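PDB 2YEQ: alkaline phosphatase D from Bacillus subtilis, which hydrolyses phosphate esters, serving as an alkaline phosphatase and phosphodiesterase with iron and calcium in its active site. Local coordinates for residues A[113-121]-A[442-452]; A[135-146]-A[197-205]. All blocks are in the same frame, centred on the assembly; numbering follows the deposited sequence.

In the fold
Contacts 1 and 2 lie in one mixed sheet, their centres about 15 Å apart, and are joined through neighbouring strands 117-122 and 145-148. The backbones meet where T118 O lies 2.7 Å from D144 N, a probable hydrogen bond; beside it F119 CB packs on L145 O. A second join is made by side chains: Y442 OH is 2.5 Å from E141 OE2, probably hydrogen-bonded. Three strands of these contacts run on toward the metal centre: C124, an iron ligand, follows strand 117-122; D151, shared by iron and calcium, follows strand 145-148; calcium ligands D209 and D210 follow strand 203-206. Strand ends feeding metal ligands in this way are characteristic of calcineurin-like phosphatases.

Contact 1. Residues A[113-121]-A[442-452]; sequences NVPQMTFAF and YVRCTVTPHQW. With PE5 (3,6,9,12,15,18,21,24-octaoxahexacosan-1-ol), chain H.
Strands 117-121 and 442-448 run antiparallel (164° between directions, axes 4.6 Å apart), with M117, F119 and F121 in hydrogen-bonded pairs with V447, C445 and V443; V447 N to M117 O is 2.8 Å. These three pairs share one face of the sheet. CG of F119 and of F121 stands between the backbone N and the carbonyl carbon (chi1 67° and 69°), swinging each ring over its partner: C445 CB sits over one face of F119, 3.6 Å from F119 CZ, and V443 CB over one face of F121, with V443 CG1 3.5 Å from F121 CE2. C445 SG lies at the F121 ring edge, 3.8 Å from F121 CE2, and accepts a weak hydrogen bond from W452 NE1 (3.4 Å). W452 CZ2 reaches F119 CZ at 3.5 Å. On the other face T118 and T446 lie side by side, Q116 CD rests 3.8 Å from T446 CG2, and R444 makes salt bridges with D455 and E141. Q451 NE2 hydrogen-bonds PE5 O3. Strand 145-148 flanks 117-122 on its other edge, F147 meeting F119 edge-to-face, while L377 of strand 374-378 packs on F119 and F121 between the two sheets of the calcineurin-like sandwich.

Contact 2. Residues A[135-146]-A[197-205]; sequences YKHMAKEKLDLV and AAHAAFPWV. With PE5 (3,6,9,12,15,18,21,24-octaoxahexacosan-1-ol), chain D; EDO (1,2-ethanediol), chain B.
A197 and A198, on helix 193-201, meet A139 and Y135 of helix 133-138 through their methyls: A197 CB is 4.1 Å from A139 CB, and A198 CB lies 3.6 Å from Y135 CD1. A201 lays its CB over one face of the next ring, F202, whose opposite face carries L143 CD1, 3.6 Å from F202 CZ. The F202 rim points at two backbone oxygens in the ring plane: M138 O is 3.2 Å from F202 CZ and E141 O 3.3 Å from F202 CE1. A bound ethanediol bridges A201 O and L143 O. P203 sets its ring against D144 O and L145 CB, and P203 O accepts a hydrogen bond from V146 N at 3.0 Å. W204 pairs with V146 in parallel register. With CG1 anti to the backbone N (chi1 171°), V146 lays that methyl over the indole face and sends CG2 to F202 CD2, 3.5 Å away. H199 covers the other indole face, Y135 CE1 meets W204 CH2 obliquely, and W204 NE1 bonds to A198 O at 3.1 Å, arriving 53° out of the carbonyl plane. A leucine in place of W204 would probably leave A198 O without this donor and open a gap between V146, H199 and Y135. V205 N closes the pairing on V146 O. Strand 145-148 leads through helices 179-190 and 193-201 to its parallel neighbour 203-206, a beta-alpha-beta crossover, while helix 133-138 lies on the preceding connection from strand 117-122; 13-16 flanks 203-206.

Contact 1. Residues A[113-121]-A[442-452]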
loop_
_atom_site.group_PDB
_atom_site.type_symbol
_atom_site.label_atom_id
_atom_site.label_comp_id
_atom_site.label_asym_id
_atom_site.label_seq_id
_atom_site.Cartn_x
_atom_site.Cartn_y
_atom_site.Cartn_z
ATOM N N ASN A 113 -0.655 -27.633 0.201
ATOM C CA ASN A 113 -1.124 -27.593 1.565
ATOM C C ASN A 113 -0.094 -26.948 2.497
ATOM O O ASN A 113 0.537 -27.617 3.315
ATOM C CB ASN A 113 -1.442 -29.025 2.009
ATOM C CG ASN A 113 -2.415 -29.073 3.151
ATOM O OD1 ASN A 113 -3.420 -28.367 3.158
ATOM N ND2 ASN A 113 -2.126 -29.914 4.132
ATOM N N VAL A 114 0.056 -25.636 2.404
ATOM C CA VAL A 114 1.082 -24.949 3.175
ATOM C C VAL A 114 0.602 -24.648 4.579
ATOM O O VAL A 114 -0.526 -24.202 4.764
ATOM C CB VAL A 114 1.559 -23.658 2.450
ATOM C CG1 VAL A 114 2.186 -24.030 1.113
ATOM C CG2 VAL A 114 0.428 -22.738 2.206
ATOM N N PRO A 115 1.460 -24.880 5.576
ATOM C CA PRO A 115 1.082 -24.701 6.981
ATOM C C PRO A 115 1.131 -23.277 7.512
ATOM O O PRO A 115 0.496 -22.991 8.528
ATOM C CB PRO A 115 2.152 -25.513 7.735
ATOM C CG PRO A 115 3.325 -25.468 6.866
ATOM C CD PRO A 115 2.766 -25.549 5.462
ATOM N N GLN A 116 1.898 -22.393 6.871
ATOM C CA GLN A 116 2.091 -21.047 7.407
ATOM C C GLN A 116 2.546 -20.059 6.321
ATOM O O GLN A 116 3.146 -20.450 5.314
ATOM C CB GLN A 116 3.101 -21.073 8.547
ATOM C CG GLN A 116 3.203 -19.791 9.349
ATOM C CD GLN A 116 4.119 -19.926 10.565
ATOM O OE1 GLN A 116 3.722 -20.455 11.591
ATOM N NE2 GLN A 116 5.332 -19.406 10.457
ATOM N N MET A 117 2.207 -18.793 6.536
ATOM C CA MET A 117 2.623 -17.695 5.674
ATOM C C MET A 117 2.873 -16.514 6.581
ATOM O O MET A 117 2.101 -16.274 7.523
ATOM C CB MET A 117 1.495 -17.349 4.692
ATOM C CG MET A 117 1.803 -16.170 3.795
ATOM S SD MET A 117 0.419 -15.725 2.761
ATOM C CE MET A 117 1.261 -14.633 1.581
ATOM N N THR A 118 3.940 -15.769 6.317
ATOM C CA THR A 118 4.198 -14.534 7.043
ATOM C C THR A 118 4.447 -13.412 6.027
ATOM O O THR A 118 5.205 -13.595 5.077
ATOM C CB THR A 118 5.428 -14.661 7.983
ATOM O OG1 THR A 118 5.246 -15.795 8.844
ATOM C CG2 THR A 118 5.604 -13.414 8.838
ATOM N N PHE A 119 3.811 -12.268 6.237
ATOM C CA PHE A 119 3.978 -11.133 5.315
ATOM C C PHE A 119 3.836 -9.870 6.121
ATOM O O PHE A 119 3.456 -9.928 7.293
ATOM C CB PHE A 119 3.021 -11.226 4.119
ATOM C CG PHE A 119 1.552 -11.062 4.455
ATOM C CD1 PHE A 119 0.991 -9.807 4.543
ATOM C CD2 PHE A 119 0.729 -12.166 4.640
ATOM C CE1 PHE A 119 -0.376 -9.636 4.831
ATOM C CE2 PHE A 119 -0.635 -12.005 4.915
ATOM C CZ PHE A 119 -1.178 -10.717 5.006
ATOM N N ALA A 120 4.217 -8.739 5.533
ATOM C CA ALA A 120 4.027 -7.454 6.152
ATOM C C ALA A 120 3.233 -6.605 5.155
ATOM O O ALA A 120 3.268 -6.882 3.943
ATOM C CB ALA A 120 5.357 -6.765 6.455
ATOM N N PHE A 121 2.522 -5.610 5.671
ATOM C CA PHE A 121 1.911 -4.599 4.787
ATOM C C PHE A 121 2.159 -3.202 5.292
ATOM O O PHE A 121 2.262 -2.941 6.500
ATOM C CB PHE A 121 0.434 -4.900 4.455
ATOM C CG PHE A 121 -0.517 -4.767 5.588
ATOM C CD1 PHE A 121 -1.156 -3.567 5.832
ATOM C CD2 PHE A 121 -0.858 -5.879 6.363
ATOM C CE1 PHE A 121 -2.099 -3.442 6.830
ATOM C CE2 PHE A 121 -1.816 -5.770 7.379
ATOM C CZ PHE A 121 -2.421 -4.550 7.625
ATOM N N TYR A 442 4.382 -0.532 10.660
ATOM C CA TYR A 442 3.788 -1.423 9.680
ATOM C C TYR A 442 3.183 -2.604 10.422
ATOM O O TYR A 442 3.260 -2.666 11.640
ATOM C CB TYR A 442 4.826 -1.920 8.660
ATOM C CG TYR A 442 6.003 -2.681 9.249
ATOM C CD1 TYR A 442 5.954 -4.065 9.446
ATOM C CD2 TYR A 442 7.156 -2.017 9.595
ATOM C CE1 TYR A 442 7.040 -4.754 9.989
ATOM C CE2 TYR A 442 8.235 -2.672 10.127
ATOM C CZ TYR A 442 8.174 -4.036 10.341
ATOM O OH TYR A 442 9.282 -4.658 10.860
ATOM N N VAL A 443 2.522 -3.481 9.695
ATOM C CA VAL A 443 1.790 -4.609 10.276
ATOM C C VAL A 443 2.369 -5.889 9.725
ATOM O O VAL A 443 2.655 -6.008 8.530
ATOM C CB VAL A 443 0.258 -4.525 9.995
ATOM C CG1 VAL A 443 -0.461 -5.691 10.615
ATOM C CG2 VAL A 443 -0.300 -3.195 10.488
ATOM N N ARG A 444 2.646 -6.839 10.623
ATOM C CA ARG A 444 3.150 -8.150 10.224
ATOM C C ARG A 444 2.094 -9.225 10.479
ATOM O O ARG A 444 1.592 -9.353 11.596
ATOM C CB ARG A 444 4.414 -8.483 11.041
ATOM C CG ARG A 444 5.046 -9.814 10.689
ATOM C CD ARG A 444 6.293 -10.076 11.557
ATOM N NE ARG A 444 5.939 -10.239 12.953
ATOM C CZ ARG A 444 6.745 -10.049 14.001
ATOM N NH1 ARG A 444 8.012 -9.681 13.859
ATOM N NH2 ARG A 444 6.274 -10.241 15.223
ATOM N N CYS A 445 1.763 -9.999 9.459
ATOM C CA CYS A 445 0.730 -11.009 9.583
ATOM C C CYS A 445 1.338 -12.419 9.494
ATOM O O CYS A 445 2.157 -12.694 8.624
ATOM C CB CYS A 445 -0.352 -10.810 8.523
ATOM S SG CYS A 445 -1.350 -9.294 8.853
ATOM N N THR A 446 0.892 -13.307 10.389
ATOM C CA THR A 446 1.274 -14.721 10.360
ATOM C C THR A 446 0.028 -15.559 10.269
ATOM O O THR A 446 -0.857 -15.466 11.108
ATOM C CB THR A 446 2.054 -15.112 11.620
ATOM O OG1 THR A 446 3.175 -14.234 11.775
ATOM C CG2 THR A 446 2.543 -16.551 11.514
ATOM N N VAL A 447 -0.074 -16.332 9.211
ATOM C CA VAL A 447 -1.299 -16.998 8.876
ATOM C C VAL A 447 -1.108 -18.497 8.894
ATOM O O VAL A 447 -0.185 -19.007 8.269
ATOM C CB VAL A 447 -1.766 -16.596 7.469
ATOM C CG1 VAL A 447 -3.130 -17.256 7.135
ATOM C CG2 VAL A 447 -1.822 -15.049 7.367
ATOM N N THR A 448 -2.025 -19.187 9.570
ATOM C CA THR A 448 -2.117 -20.637 9.546
ATOM C C THR A 448 -3.556 -20.987 9.202
ATOM O O THR A 448 -4.419 -20.123 9.268
ATOM C CB THR A 448 -1.726 -21.230 10.947
ATOM O OG1 THR A 448 -2.618 -20.737 11.948
ATOM C CG2 THR A 448 -0.302 -20.804 11.328
ATOM N N PRO A 449 -3.838 -22.250 8.881
ATOM C CA PRO A 449 -5.189 -22.625 8.451
ATOM C C PRO A 449 -6.323 -22.242 9.399
ATOM O O PRO A 449 -7.410 -21.928 8.924
ATOM C CB PRO A 449 -5.095 -24.141 8.283
ATOM C CG PRO A 449 -3.680 -24.367 7.891
ATOM C CD PRO A 449 -2.917 -23.396 8.763
ATOM N N HIS A 450 -6.078 -22.237 10.707
ATOM C CA HIS A 450 -7.155 -21.979 11.669
ATOM C C HIS A 450 -6.972 -20.713 12.459
ATOM O O HIS A 450 -7.785 -20.390 13.330
ATOM C CB HIS A 450 -7.301 -23.179 12.618
ATOM C CG HIS A 450 -7.553 -24.465 11.893
ATOM N ND1 HIS A 450 -8.518 -24.584 10.915
ATOM C CD2 HIS A 450 -6.923 -25.661 11.950
ATOM C CE1 HIS A 450 -8.489 -25.807 10.413
ATOM N NE2 HIS A 450 -7.533 -26.482 11.028
ATOM N N GLN A 451 -5.914 -19.976 12.155
ATOM C CA GLN A 451 -5.636 -18.767 12.878
ATOM C C GLN A 451 -4.913 -17.684 12.058
ATOM O O GLN A 451 -3.947 -17.977 11.349
ATOM C CB GLN A 451 -4.782 -19.135 14.049
ATOM C CG GLN A 451 -4.570 -18.035 14.982
ATOM C CD GLN A 451 -3.731 -18.475 16.163
ATOM O OE1 GLN A 451 -4.213 -19.189 17.059
ATOM N NE2 GLN A 451 -2.458 -18.075 16.158
ATOM N N TRP A 452 -5.351 -16.442 12.228
ATOM C CA TRP A 452 -4.695 -15.273 11.629
ATOM C C TRP A 452 -4.186 -14.420 12.756
ATOM O O TRP A 452 -4.957 -13.987 13.601
ATOM C CB TRP A 452 -5.683 -14.458 10.794
ATOM C CG TRP A 452 -5.032 -13.354 9.979
ATOM C CD1 TRP A 452 -4.436 -12.233 10.443
ATOM C CD2 TRP A 452 -4.920 -13.319 8.562
ATOM N NE1 TRP A 452 -3.935 -11.484 9.387
ATOM C CE2 TRP A 452 -4.243 -12.129 8.220
ATOM C CE3 TRP A 452 -5.308 -14.183 7.546
ATOM C CZ2 TRP A 452 -3.955 -11.786 6.903
ATOM C CZ3 TRP A 452 -5.038 -13.821 6.213
ATOM C CH2 TRP A 452 -4.358 -12.643 5.919
HETATM C C48 PE5 H . 4.983 -13.438 15.763
HETATM C C50 PE5 H . 5.179 -14.908 16.100
HETATM O O1 PE5 H . 3.937 -15.604 15.933
HETATM C C1 PE5 H . 4.025 -16.898 15.333
HETATM C C2 PE5 H . 2.655 -17.395 14.868
HETATM O O2 PE5 H . 2.037 -18.186 15.882
HETATM C C3 PE5 H . 0.611 -18.325 15.829
HETATM C C4 PE5 H . 0.137 -18.939 17.146
HETATM O O3 PE5 H . -0.575 -17.991 17.961
HETATM C C5 PE5 H . 0.140 -17.671 19.154
HETATM C C6 PE5 H . -0.565 -16.682 20.055
HETATM O O4 PE5 H . 0.410 -16.016 20.866
HETATM C C7 PE5 H . 0.792 -14.749 20.347
HETATM C C8 PE5 H . 2.043 -14.184 20.977
HETATM O O5 PE5 H . 2.729 -13.377 20.008
HETATM C C9 PE5 H . 2.445 -11.995 20.205
#

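Contact 2. Residues A[135-146]-A[197-205]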
loop_
_atom_site.group_PDB
_atom_site.type_symbol
_atom_site.label_atom_id
_atom_site.label_comp_id
_atom_site.label_asym_id
_atom_site.label_seq_id
_atom_site.Cartn_x
_atom_site.Cartn_y
_atom_site.Cartn_z
ATOM N N TYR A 135 11.352 0.760 7.395
ATOM C CA TYR A 135 11.834 -0.174 6.389
ATOM C C TYR A 135 13.186 -0.815 6.749
ATOM O O TYR A 135 13.476 -1.930 6.320
ATOM C CB TYR A 135 11.922 0.489 5.019
ATOM C CG TYR A 135 10.592 0.668 4.317
ATOM C CD1 TYR A 135 9.776 -0.421 4.073
ATOM C CD2 TYR A 135 10.155 1.923 3.901
ATOM C CE1 TYR A 135 8.562 -0.288 3.434
ATOM C CE2 TYR A 135 8.924 2.077 3.236
ATOM C CZ TYR A 135 8.131 0.972 3.005
ATOM O OH TYR A 135 6.919 1.049 2.358
ATOM N N LYS A 136 14.003 -0.114 7.508
ATOM C CA LYS A 136 15.232 -0.709 8.066
ATOM C C LYS A 136 14.843 -1.915 8.898
ATOM O O LYS A 136 15.376 -3.001 8.706
ATOM C CB LYS A 136 15.982 0.294 8.929
ATOM C CG LYS A 136 17.378 -0.191 9.327
ATOM C CD LYS A 136 18.065 0.822 10.210
ATOM C CE LYS A 136 19.506 0.414 10.524
ATOM N NZ LYS A 136 20.456 0.817 9.451
ATOM N N HIS A 137 13.875 -1.730 9.798
ATOM C CA HIS A 137 13.347 -2.845 10.592
ATOM C C HIS A 137 12.649 -3.917 9.761
ATOM O O HIS A 137 12.835 -5.120 10.015
ATOM C CB HIS A 137 12.409 -2.335 11.695
ATOM C CG HIS A 137 13.089 -1.466 12.706
ATOM N ND1 HIS A 137 14.121 -1.921 13.509
ATOM C CD2 HIS A 137 12.896 -0.168 13.039
ATOM C CE1 HIS A 137 14.510 -0.944 14.310
ATOM N NE2 HIS A 137 13.788 0.134 14.043
ATOM N N MET A 138 11.860 -3.522 8.756
ATOM C CA MET A 138 11.152 -4.499 7.980
ATOM C C MET A 138 12.107 -5.420 7.247
ATOM O O MET A 138 11.833 -6.611 7.110
ATOM C CB MET A 138 10.219 -3.841 6.959
ATOM C CG MET A 138 9.268 -4.799 6.299
ATOM S SD MET A 138 8.344 -4.073 4.921
ATOM C CE MET A 138 7.361 -2.938 5.871
ATOM N N ALA A 139 13.214 -4.857 6.758
ATOM C CA ALA A 139 14.200 -5.614 5.973
ATOM C C ALA A 139 14.837 -6.747 6.801
ATOM O O ALA A 139 15.427 -7.642 6.240
ATOM C CB ALA A 139 15.283 -4.682 5.430
ATOM N N LYS A 140 14.731 -6.674 8.121
ATOM C CA LYS A 140 15.255 -7.731 9.012
ATOM C C LYS A 140 14.205 -8.799 9.370
ATOM O O LYS A 140 14.527 -9.770 10.062
ATOM C CB LYS A 140 15.807 -7.093 10.282
ATOM C CG LYS A 140 17.003 -6.164 10.024
ATOM C CD LYS A 140 17.281 -5.291 11.222
ATOM C CE LYS A 140 18.741 -4.830 11.292
ATOM N NZ LYS A 140 18.873 -3.602 12.142
ATOM N N GLU A 141 12.964 -8.633 8.895
ATOM C CA GLU A 141 11.888 -9.569 9.208
ATOM C C GLU A 141 12.033 -10.785 8.330
ATOM O O GLU A 141 12.611 -10.714 7.254
ATOM C CB GLU A 141 10.479 -8.960 8.956
ATOM C CG GLU A 141 10.131 -7.699 9.762
ATOM C CD GLU A 141 9.532 -7.981 11.134
ATOM O OE1 GLU A 141 9.499 -9.158 11.568
ATOM O OE2 GLU A 141 9.096 -7.017 11.784
ATOM N N LYS A 142 11.473 -11.908 8.770
ATOM C CA LYS A 142 11.442 -13.097 7.939
ATOM C C LYS A 142 10.082 -13.193 7.290
ATOM O O LYS A 142 9.149 -13.678 7.899
ATOM C CB LYS A 142 11.723 -14.359 8.769
ATOM C CG LYS A 142 13.211 -14.606 9.015
ATOM C CD LYS A 142 13.636 -14.293 10.450
ATOM C CE LYS A 142 14.956 -13.493 10.519
ATOM N NZ LYS A 142 16.160 -14.313 10.179
ATOM N N LEU A 143 9.972 -12.744 6.044
ATOM C CA LEU A 143 8.670 -12.657 5.376
ATOM C C LEU A 143 8.700 -13.407 4.080
ATOM O O LEU A 143 9.750 -13.483 3.432
ATOM C CB LEU A 143 8.332 -11.185 5.089
ATOM C CG LEU A 143 8.481 -10.188 6.222
ATOM C CD1 LEU A 143 8.296 -8.762 5.658
ATOM C CD2 LEU A 143 7.494 -10.504 7.369
ATOM N N ASP A 144 7.547 -13.933 3.687
ATOM C CA ASP A 144 7.347 -14.509 2.373
ATOM C C ASP A 144 7.056 -13.425 1.308
ATOM O O ASP A 144 7.398 -13.598 0.147
ATOM C CB ASP A 144 6.181 -15.486 2.400
ATOM C CG ASP A 144 6.432 -16.689 3.341
ATOM O OD1 ASP A 144 7.389 -17.443 3.068
ATOM O OD2 ASP A 144 5.662 -16.868 4.318
ATOM N N LEU A 145 6.399 -12.347 1.712
ATOM C CA LEU A 145 6.152 -11.218 0.803
ATOM C C LEU A 145 5.739 -9.976 1.558
ATOM O O LEU A 145 5.531 -10.001 2.781
ATOM C CB LEU A 145 5.170 -11.584 -0.322
ATOM C CG LEU A 145 3.765 -12.108 -0.027
ATOM C CD1 LEU A 145 2.853 -10.968 0.252
ATOM C CD2 LEU A 145 3.237 -12.874 -1.219
ATOM N N VAL A 146 5.712 -8.856 0.838
ATOM C CA VAL A 146 5.295 -7.579 1.358
ATOM C C VAL A 146 4.184 -7.034 0.441
ATOM O O VAL A 146 4.260 -7.192 -0.791
ATOM C CB VAL A 146 6.469 -6.578 1.390
ATOM C CG1 VAL A 146 6.000 -5.172 1.719
ATOM C CG2 VAL A 146 7.508 -7.036 2.413
ATOM N N ALA A 197 16.499 -1.409 0.688
ATOM C CA ALA A 197 16.846 -2.676 1.390
ATOM C C ALA A 197 15.597 -3.547 1.542
ATOM O O ALA A 197 15.634 -4.748 1.314
ATOM C CB ALA A 197 17.453 -2.378 2.773
ATOM N N ALA A 198 14.487 -2.917 1.911
ATOM C CA ALA A 198 13.202 -3.634 2.026
ATOM C C ALA A 198 12.742 -4.201 0.697
ATOM O O ALA A 198 12.201 -5.336 0.647
ATOM C CB ALA A 198 12.135 -2.732 2.695
ATOM N N HIS A 199 13.011 -3.478 -0.404
ATOM C CA HIS A 199 12.712 -4.018 -1.721
ATOM C C HIS A 199 13.618 -5.188 -2.098
ATOM O O HIS A 199 13.150 -6.141 -2.702
ATOM C CB HIS A 199 12.779 -2.944 -2.824
ATOM C CG HIS A 199 11.520 -2.145 -2.976
ATOM N ND1 HIS A 199 10.347 -2.702 -3.433
ATOM C CD2 HIS A 199 11.262 -0.827 -2.766
ATOM C CE1 HIS A 199 9.416 -1.758 -3.496
ATOM N NE2 HIS A 199 9.949 -0.610 -3.102
ATOM N N ALA A 200 14.917 -5.088 -1.789
ATOM C CA ALA A 200 15.876 -6.140 -2.137
ATOM C C ALA A 200 15.645 -7.423 -1.302
ATOM O O ALA A 200 15.949 -8.523 -1.742
ATOM C CB ALA A 200 17.353 -5.619 -1.962
ATOM N N ALA A 201 15.021 -7.277 -0.141
ATOM C CA ALA A 201 14.807 -8.399 0.788
ATOM C C ALA A 201 13.639 -9.341 0.462
ATOM O O ALA A 201 13.679 -10.539 0.793
ATOM C CB ALA A 201 14.664 -7.842 2.215
ATOM N N PHE A 202 12.586 -8.824 -0.168
ATOM C CA PHE A 202 11.335 -9.588 -0.362
ATOM C C PHE A 202 10.636 -9.238 -1.683
ATOM O O PHE A 202 10.773 -8.131 -2.160
ATOM C CB PHE A 202 10.305 -9.231 0.714
ATOM C CG PHE A 202 10.853 -9.041 2.080
ATOM C CD1 PHE A 202 11.235 -10.143 2.846
ATOM C CD2 PHE A 202 10.910 -7.796 2.647
ATOM C CE1 PHE A 202 11.705 -9.979 4.120
ATOM C CE2 PHE A 202 11.386 -7.626 3.939
ATOM C CZ PHE A 202 11.799 -8.736 4.667
ATOM N N PRO A 203 9.846 -10.151 -2.227
ATOM C CA PRO A 203 8.932 -9.796 -3.317
ATOM C C PRO A 203 7.793 -8.955 -2.785
ATOM O O PRO A 203 7.297 -9.236 -1.688
ATOM C CB PRO A 203 8.402 -11.139 -3.799
ATOM C CG PRO A 203 8.573 -12.057 -2.639
ATOM C CD PRO A 203 9.681 -11.549 -1.802
ATOM N N TRP A 204 7.397 -7.932 -3.553
ATOM C CA TRP A 204 6.338 -7.010 -3.172
ATOM C C TRP A 204 5.129 -7.167 -4.107
ATOM O O TRP A 204 5.277 -7.419 -5.321
ATOM C CB TRP A 204 6.797 -5.562 -3.236
ATOM C CG TRP A 204 7.702 -5.103 -2.127
ATOM C CD1 TRP A 204 8.739 -5.802 -1.568
ATOM C CD2 TRP A 204 7.682 -3.830 -1.469
ATOM N NE1 TRP A 204 9.343 -5.054 -0.608
ATOM C CE2 TRP A 204 8.728 -3.835 -0.528
ATOM C CE3 TRP A 204 6.868 -2.688 -1.576
ATOM C CZ2 TRP A 204 8.989 -2.760 0.290
ATOM C CZ3 TRP A 204 7.112 -1.635 -0.770
ATOM C CH2 TRP A 204 8.176 -1.652 0.151
ATOM N N VAL A 205 3.942 -7.004 -3.519
ATOM C CA VAL A 205 2.678 -6.901 -4.229
ATOM C C VAL A 205 2.153 -5.511 -3.915
ATOM O O VAL A 205 1.738 -5.219 -2.789
ATOM C CB VAL A 205 1.692 -8.003 -3.816
ATOM C CG1 VAL A 205 0.357 -7.908 -4.607
ATOM C CG2 VAL A 205 2.332 -9.369 -4.088
HETATM C C50 PE5 D . 22.419 -11.345 -0.028
HETATM O O1 PE5 D . 21.152 -10.844 -0.476
HETATM C C1 PE5 D . 20.651 -9.889 0.442
HETATM C C2 PE5 D . 19.252 -9.405 0.113
HETATM O O2 PE5 D . 19.121 -8.046 0.539
HETATM C C3 PE5 D . 18.683 -7.832 1.883
HETATM C C4 PE5 D . 18.417 -6.356 2.095
HETATM C C1 EDO B . 12.735 -13.568 0.613
HETATM O O1 EDO B . 12.855 -12.813 -0.585
HETATM C C2 EDO B . 11.293 -13.991 0.811
HETATM O O2 EDO B . 11.295 -15.013 1.813
#